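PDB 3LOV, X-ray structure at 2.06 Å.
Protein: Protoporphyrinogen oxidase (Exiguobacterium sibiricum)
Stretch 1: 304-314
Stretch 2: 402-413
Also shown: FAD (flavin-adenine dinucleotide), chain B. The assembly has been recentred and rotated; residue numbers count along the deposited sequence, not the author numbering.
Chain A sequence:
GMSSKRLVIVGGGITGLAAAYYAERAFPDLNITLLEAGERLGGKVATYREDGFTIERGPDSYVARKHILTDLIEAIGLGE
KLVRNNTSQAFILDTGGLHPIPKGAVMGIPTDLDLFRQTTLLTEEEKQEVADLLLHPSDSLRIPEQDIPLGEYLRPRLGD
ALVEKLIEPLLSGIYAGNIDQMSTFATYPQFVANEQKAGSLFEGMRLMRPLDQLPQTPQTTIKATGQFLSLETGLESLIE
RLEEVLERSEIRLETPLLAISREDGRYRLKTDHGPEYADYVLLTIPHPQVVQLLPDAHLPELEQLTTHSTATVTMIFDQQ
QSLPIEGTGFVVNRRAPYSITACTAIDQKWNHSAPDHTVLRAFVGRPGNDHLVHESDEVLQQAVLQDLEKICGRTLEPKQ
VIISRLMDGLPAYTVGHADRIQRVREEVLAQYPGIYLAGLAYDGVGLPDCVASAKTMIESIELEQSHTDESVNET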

# COMPACT_ATOMS: atom_id res chain seq x y z
N GLN A 304 -15.76 -5.03 10.79
CA GLN A 304 -14.76 -4.49 11.71
C GLN A 304 -13.43 -4.17 11.08
O GLN A 304 -12.53 -3.75 11.78
CB GLN A 304 -14.53 -5.52 12.83
CG GLN A 304 -15.77 -5.67 13.69
CD GLN A 304 -15.81 -7.01 14.40
OE1 GLN A 304 -14.82 -7.46 14.97
NE2 GLN A 304 -16.95 -7.66 14.33
N LEU A 305 -13.27 -4.36 9.77
CA LEU A 305 -12.02 -3.98 9.10
C LEU A 305 -12.06 -2.50 8.78
O LEU A 305 -12.76 -2.07 7.86
CB LEU A 305 -11.81 -4.85 7.85
CG LEU A 305 -10.48 -4.73 7.11
CD1 LEU A 305 -9.33 -5.20 7.98
CD2 LEU A 305 -10.55 -5.50 5.79
N THR A 306 -11.30 -1.72 9.51
CA THR A 306 -11.35 -0.28 9.39
C THR A 306 -10.38 0.25 8.37
O THR A 306 -9.42 -0.43 7.98
CB THR A 306 -10.99 0.44 10.72
OG1 THR A 306 -9.62 0.17 11.05
CG2 THR A 306 -11.93 -0.01 11.90
N THR A 307 -10.61 1.51 7.98
CA THR A 307 -9.77 2.18 7.03
C THR A 307 -9.56 3.63 7.44
O THR A 307 -10.24 4.14 8.35
CB THR A 307 -10.41 2.17 5.62
OG1 THR A 307 -11.67 2.83 5.68
CG2 THR A 307 -10.56 0.72 5.04
N HIS A 308 -8.63 4.29 6.75
CA HIS A 308 -8.53 5.75 6.77
C HIS A 308 -8.32 6.26 5.34
O HIS A 308 -7.95 5.48 4.43
CB HIS A 308 -7.41 6.21 7.72
CG HIS A 308 -6.03 5.93 7.22
ND1 HIS A 308 -5.38 4.74 7.43
CD2 HIS A 308 -5.17 6.71 6.51
CE1 HIS A 308 -4.18 4.78 6.86
NE2 HIS A 308 -4.03 5.97 6.30
N SER A 309 -8.56 7.55 5.13
CA SER A 309 -8.38 8.22 3.84
C SER A 309 -7.07 8.97 3.78
O SER A 309 -6.60 9.48 4.77
CB SER A 309 -9.52 9.22 3.56
OG SER A 309 -10.75 8.54 3.53
N THR A 310 -6.53 9.06 2.57
CA THR A 310 -5.28 9.72 2.30
C THR A 310 -5.48 10.69 1.15
O THR A 310 -6.19 10.38 0.19
CB THR A 310 -4.15 8.70 1.90
OG1 THR A 310 -4.03 7.66 2.90
CG2 THR A 310 -2.78 9.41 1.73
N ALA A 311 -4.88 11.88 1.25
CA ALA A 311 -4.66 12.76 0.08
C ALA A 311 -3.17 12.84 -0.26
O ALA A 311 -2.30 12.87 0.63
CB ALA A 311 -5.20 14.15 0.34
N THR A 312 -2.86 12.86 -1.56
CA THR A 312 -1.53 13.24 -2.00
C THR A 312 -1.63 14.65 -2.59
O THR A 312 -2.56 14.98 -3.33
CB THR A 312 -0.91 12.23 -2.99
OG1 THR A 312 -1.70 12.18 -4.18
CG2 THR A 312 -0.82 10.82 -2.36
N VAL A 313 -0.67 15.49 -2.22
CA VAL A 313 -0.66 16.88 -2.65
C VAL A 313 0.73 17.10 -3.24
O VAL A 313 1.72 17.03 -2.54
CB VAL A 313 -0.99 17.86 -1.50
CG1 VAL A 313 -0.99 19.34 -2.02
CG2 VAL A 313 -2.33 17.48 -0.84
N THR A 314 0.79 17.26 -4.56
CA THR A 314 2.04 17.34 -5.28
C THR A 314 2.20 18.78 -5.70
O THR A 314 1.29 19.36 -6.25
CB THR A 314 2.06 16.43 -6.52
OG1 THR A 314 2.15 15.05 -6.11
CG2 THR A 314 3.28 16.78 -7.40
N ILE A 402 -1.17 19.45 -7.67
CA ILE A 402 -2.01 18.33 -8.11
C ILE A 402 -2.44 17.60 -6.84
O ILE A 402 -1.59 17.07 -6.08
CB ILE A 402 -1.24 17.34 -9.06
CG1 ILE A 402 -0.68 18.08 -10.30
CG2 ILE A 402 -2.15 16.11 -9.49
CD1 ILE A 402 0.67 17.45 -10.94
N ILE A 403 -3.75 17.63 -6.58
CA ILE A 403 -4.36 17.04 -5.39
C ILE A 403 -5.13 15.76 -5.77
O ILE A 403 -5.91 15.77 -6.70
CB ILE A 403 -5.33 18.04 -4.71
CG1 ILE A 403 -4.57 19.19 -4.04
CG2 ILE A 403 -6.18 17.35 -3.67
CD1 ILE A 403 -5.50 20.34 -3.57
N SER A 404 -4.89 14.67 -5.07
CA SER A 404 -5.62 13.43 -5.30
C SER A 404 -6.07 12.88 -3.96
O SER A 404 -5.42 13.12 -2.95
CB SER A 404 -4.73 12.41 -5.99
OG SER A 404 -4.16 13.00 -7.14
N ARG A 405 -7.20 12.19 -3.95
CA ARG A 405 -7.84 11.75 -2.70
C ARG A 405 -8.19 10.29 -2.85
O ARG A 405 -8.88 9.91 -3.79
CB ARG A 405 -9.12 12.56 -2.40
CG ARG A 405 -8.88 14.00 -1.93
CD ARG A 405 -10.20 14.76 -1.72
NE ARG A 405 -9.99 16.11 -1.19
CZ ARG A 405 -9.72 17.18 -1.92
NH1 ARG A 405 -9.62 17.09 -3.24
NH2 ARG A 405 -9.57 18.36 -1.32
N LEU A 406 -7.71 9.48 -1.91
CA LEU A 406 -7.94 8.05 -1.91
C LEU A 406 -8.79 7.73 -0.69
O LEU A 406 -8.25 7.47 0.42
CB LEU A 406 -6.60 7.34 -1.90
CG LEU A 406 -5.75 7.73 -3.13
CD1 LEU A 406 -4.70 8.86 -2.84
CD2 LEU A 406 -5.08 6.51 -3.62
N MSE A 407 -10.11 7.83 -0.88
CA MSE A 407 -11.08 7.64 0.20
C MSE A 407 -11.09 6.18 0.71
O MSE A 407 -11.12 5.24 -0.10
CB MSE A 407 -12.51 8.03 -0.24
CG MSE A 407 -12.74 9.50 -0.63
SE MSE A 407 -11.80 10.82 0.45
CE MSE A 407 -12.62 10.61 2.19
N ASP A 408 -11.08 5.99 2.04
CA ASP A 408 -11.13 4.66 2.67
C ASP A 408 -10.16 3.67 2.01
O ASP A 408 -10.52 2.51 1.81
CB ASP A 408 -12.55 4.07 2.62
CG ASP A 408 -13.62 5.11 2.98
OD1 ASP A 408 -13.36 5.98 3.85
OD2 ASP A 408 -14.69 5.09 2.35
N GLY A 409 -8.95 4.13 1.73
CA GLY A 409 -8.01 3.41 0.85
C GLY A 409 -7.15 2.39 1.56
O GLY A 409 -6.71 1.41 0.95
N LEU A 410 -6.87 2.62 2.84
CA LEU A 410 -5.96 1.77 3.56
C LEU A 410 -6.63 1.00 4.70
O LEU A 410 -7.00 1.57 5.70
CB LEU A 410 -4.76 2.58 4.05
CG LEU A 410 -3.84 3.07 2.91
CD1 LEU A 410 -2.86 4.17 3.37
CD2 LEU A 410 -3.12 1.90 2.20
N PRO A 411 -6.76 -0.31 4.55
CA PRO A 411 -7.22 -1.12 5.69
C PRO A 411 -6.15 -1.38 6.71
O PRO A 411 -4.99 -1.53 6.35
CB PRO A 411 -7.59 -2.46 5.06
CG PRO A 411 -7.70 -2.22 3.62
CD PRO A 411 -6.72 -1.10 3.32
N ALA A 412 -6.58 -1.48 7.96
CA ALA A 412 -5.75 -1.76 9.09
C ALA A 412 -5.84 -3.25 9.38
O ALA A 412 -6.82 -3.73 10.03
CB ALA A 412 -6.24 -0.93 10.32
N TYR A 413 -4.85 -3.99 8.86
CA TYR A 413 -4.68 -5.40 9.16
C TYR A 413 -4.08 -5.57 10.55
O TYR A 413 -3.06 -4.99 10.84
CB TYR A 413 -3.66 -6.08 8.21
CG TYR A 413 -4.06 -6.33 6.75
CD1 TYR A 413 -5.02 -5.56 6.09
CD2 TYR A 413 -3.39 -7.29 6.01
CE1 TYR A 413 -5.35 -5.77 4.73
CE2 TYR A 413 -3.70 -7.52 4.65
CZ TYR A 413 -4.69 -6.78 4.03
OH TYR A 413 -4.96 -7.01 2.70
PA FAD B . -9.04 -0.15 -6.12
O1A FAD B . -7.85 0.43 -6.80
O2A FAD B . -9.67 0.59 -5.01
O5B FAD B . -10.15 -0.44 -7.23
C5B FAD B . -11.49 -0.70 -6.92
C4B FAD B . -12.32 -0.50 -8.19
O4B FAD B . -13.66 -0.94 -8.00
C3B FAD B . -12.34 0.96 -8.60
O3B FAD B . -12.07 1.13 -9.98
C2B FAD B . -13.75 1.36 -8.21
O2B FAD B . -14.27 2.35 -9.01
C1B FAD B . -14.52 0.07 -8.43
N9A FAD B . -15.79 -0.03 -7.70
C8A FAD B . -16.18 0.42 -6.46
N7A FAD B . -17.47 0.07 -6.21
C5A FAD B . -17.92 -0.61 -7.31
C6A FAD B . -19.13 -1.22 -7.64
N6A FAD B . -20.15 -1.25 -6.78
N1A FAD B . -19.27 -1.85 -8.87
C2A FAD B . -18.22 -1.90 -9.75
N3A FAD B . -17.01 -1.32 -9.41
C4A FAD B . -16.88 -0.67 -8.23
N1 FAD B . 0.70 -0.16 -3.15
C2 FAD B . 1.98 -0.37 -3.58
O2 FAD B . 2.35 -1.49 -3.95
N3 FAD B . 2.87 0.67 -3.59
C4 FAD B . 2.53 1.91 -3.16
O4 FAD B . 3.36 2.79 -3.23
C4X FAD B . 1.26 2.14 -2.68
N5 FAD B . 0.90 3.41 -2.29
C5X FAD B . -0.41 3.62 -1.83
C6 FAD B . -0.79 4.89 -1.39
C7 FAD B . -2.10 5.11 -0.92
C7M FAD B . -2.50 6.48 -0.45
C8 FAD B . -3.04 4.07 -0.93
C8M FAD B . -4.46 4.26 -0.42
C9 FAD B . -2.68 2.81 -1.38
C9A FAD B . -1.36 2.56 -1.83
N10 FAD B . -0.99 1.29 -2.29
C10 FAD B . 0.33 1.09 -2.71
C1' FAD B . -1.93 0.11 -2.30
C2' FAD B . -2.54 -0.02 -3.72
O2' FAD B . -3.28 1.11 -3.98
C3' FAD B . -3.44 -1.25 -3.88
O3' FAD B . -2.57 -2.37 -3.94
C4' FAD B . -4.31 -1.29 -5.17
O4' FAD B . -4.60 -0.03 -5.76
C5' FAD B . -5.66 -1.91 -4.90
O5' FAD B . -6.34 -2.06 -6.12
P FAD B . -7.76 -2.75 -6.13
O1P FAD B . -7.85 -3.90 -5.16
O2P FAD B . -8.28 -3.03 -7.52
O3P FAD B . -8.75 -1.60 -5.50
O HOH W 1 -9.19 -3.12 11.05
O HOH W 2 -11.89 5.37 5.85
O HOH W 3 -6.11 2.31 8.25
O HOH W 4 -6.19 5.64 2.28
O HOH W 5 -1.84 14.13 -6.14

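Stretches 304-314 and 402-413 pair as antiparallel strands, burying 957 Å² between them. Regular antiparallel pairing runs from Thr314/Ile402, where Thr314 N donates to Ile402 O (2.8 Å), to Thr310/Leu406 beside the corner, where Leu406 N donates to Thr310 O (2.7 Å). Side chains alternate across the sheet. On one face Val313, in the t rotamer, places CG1 4.1 Å from CG1 of Ile403 (m), an apolar pairing of branched residues. On the other, Thr312 adopts p and Ser404 m, so that both hydroxyls reach one water, at 2.8 Å from Thr312 OG1 and 2.8 Å from Ser404 OG; the same water donates to Ile402 O.

Where the chain turns at Met407 and Asp408, backbone pairing gives way to side chains. Ser309, in m, brings OG within 3.0 Å of Asp408 N and accepts its hydrogen bond, a role suited to a small hydroxyl. Selenomethionine Met407, m at all three chi angles, folds back until CE lies 3.1 Å from Ser309 OG.

Beyond the corner the bonds between His308 and Leu410 are weak, but the p rotamer of His308 sets CE1 3.6 Å from Leu410 CB, and a water links ND1 to Leu410 O. Leu410 CG also packs 3.6 Å from FAD C8M. Gly409 lacks a CB that would clash with this methyl.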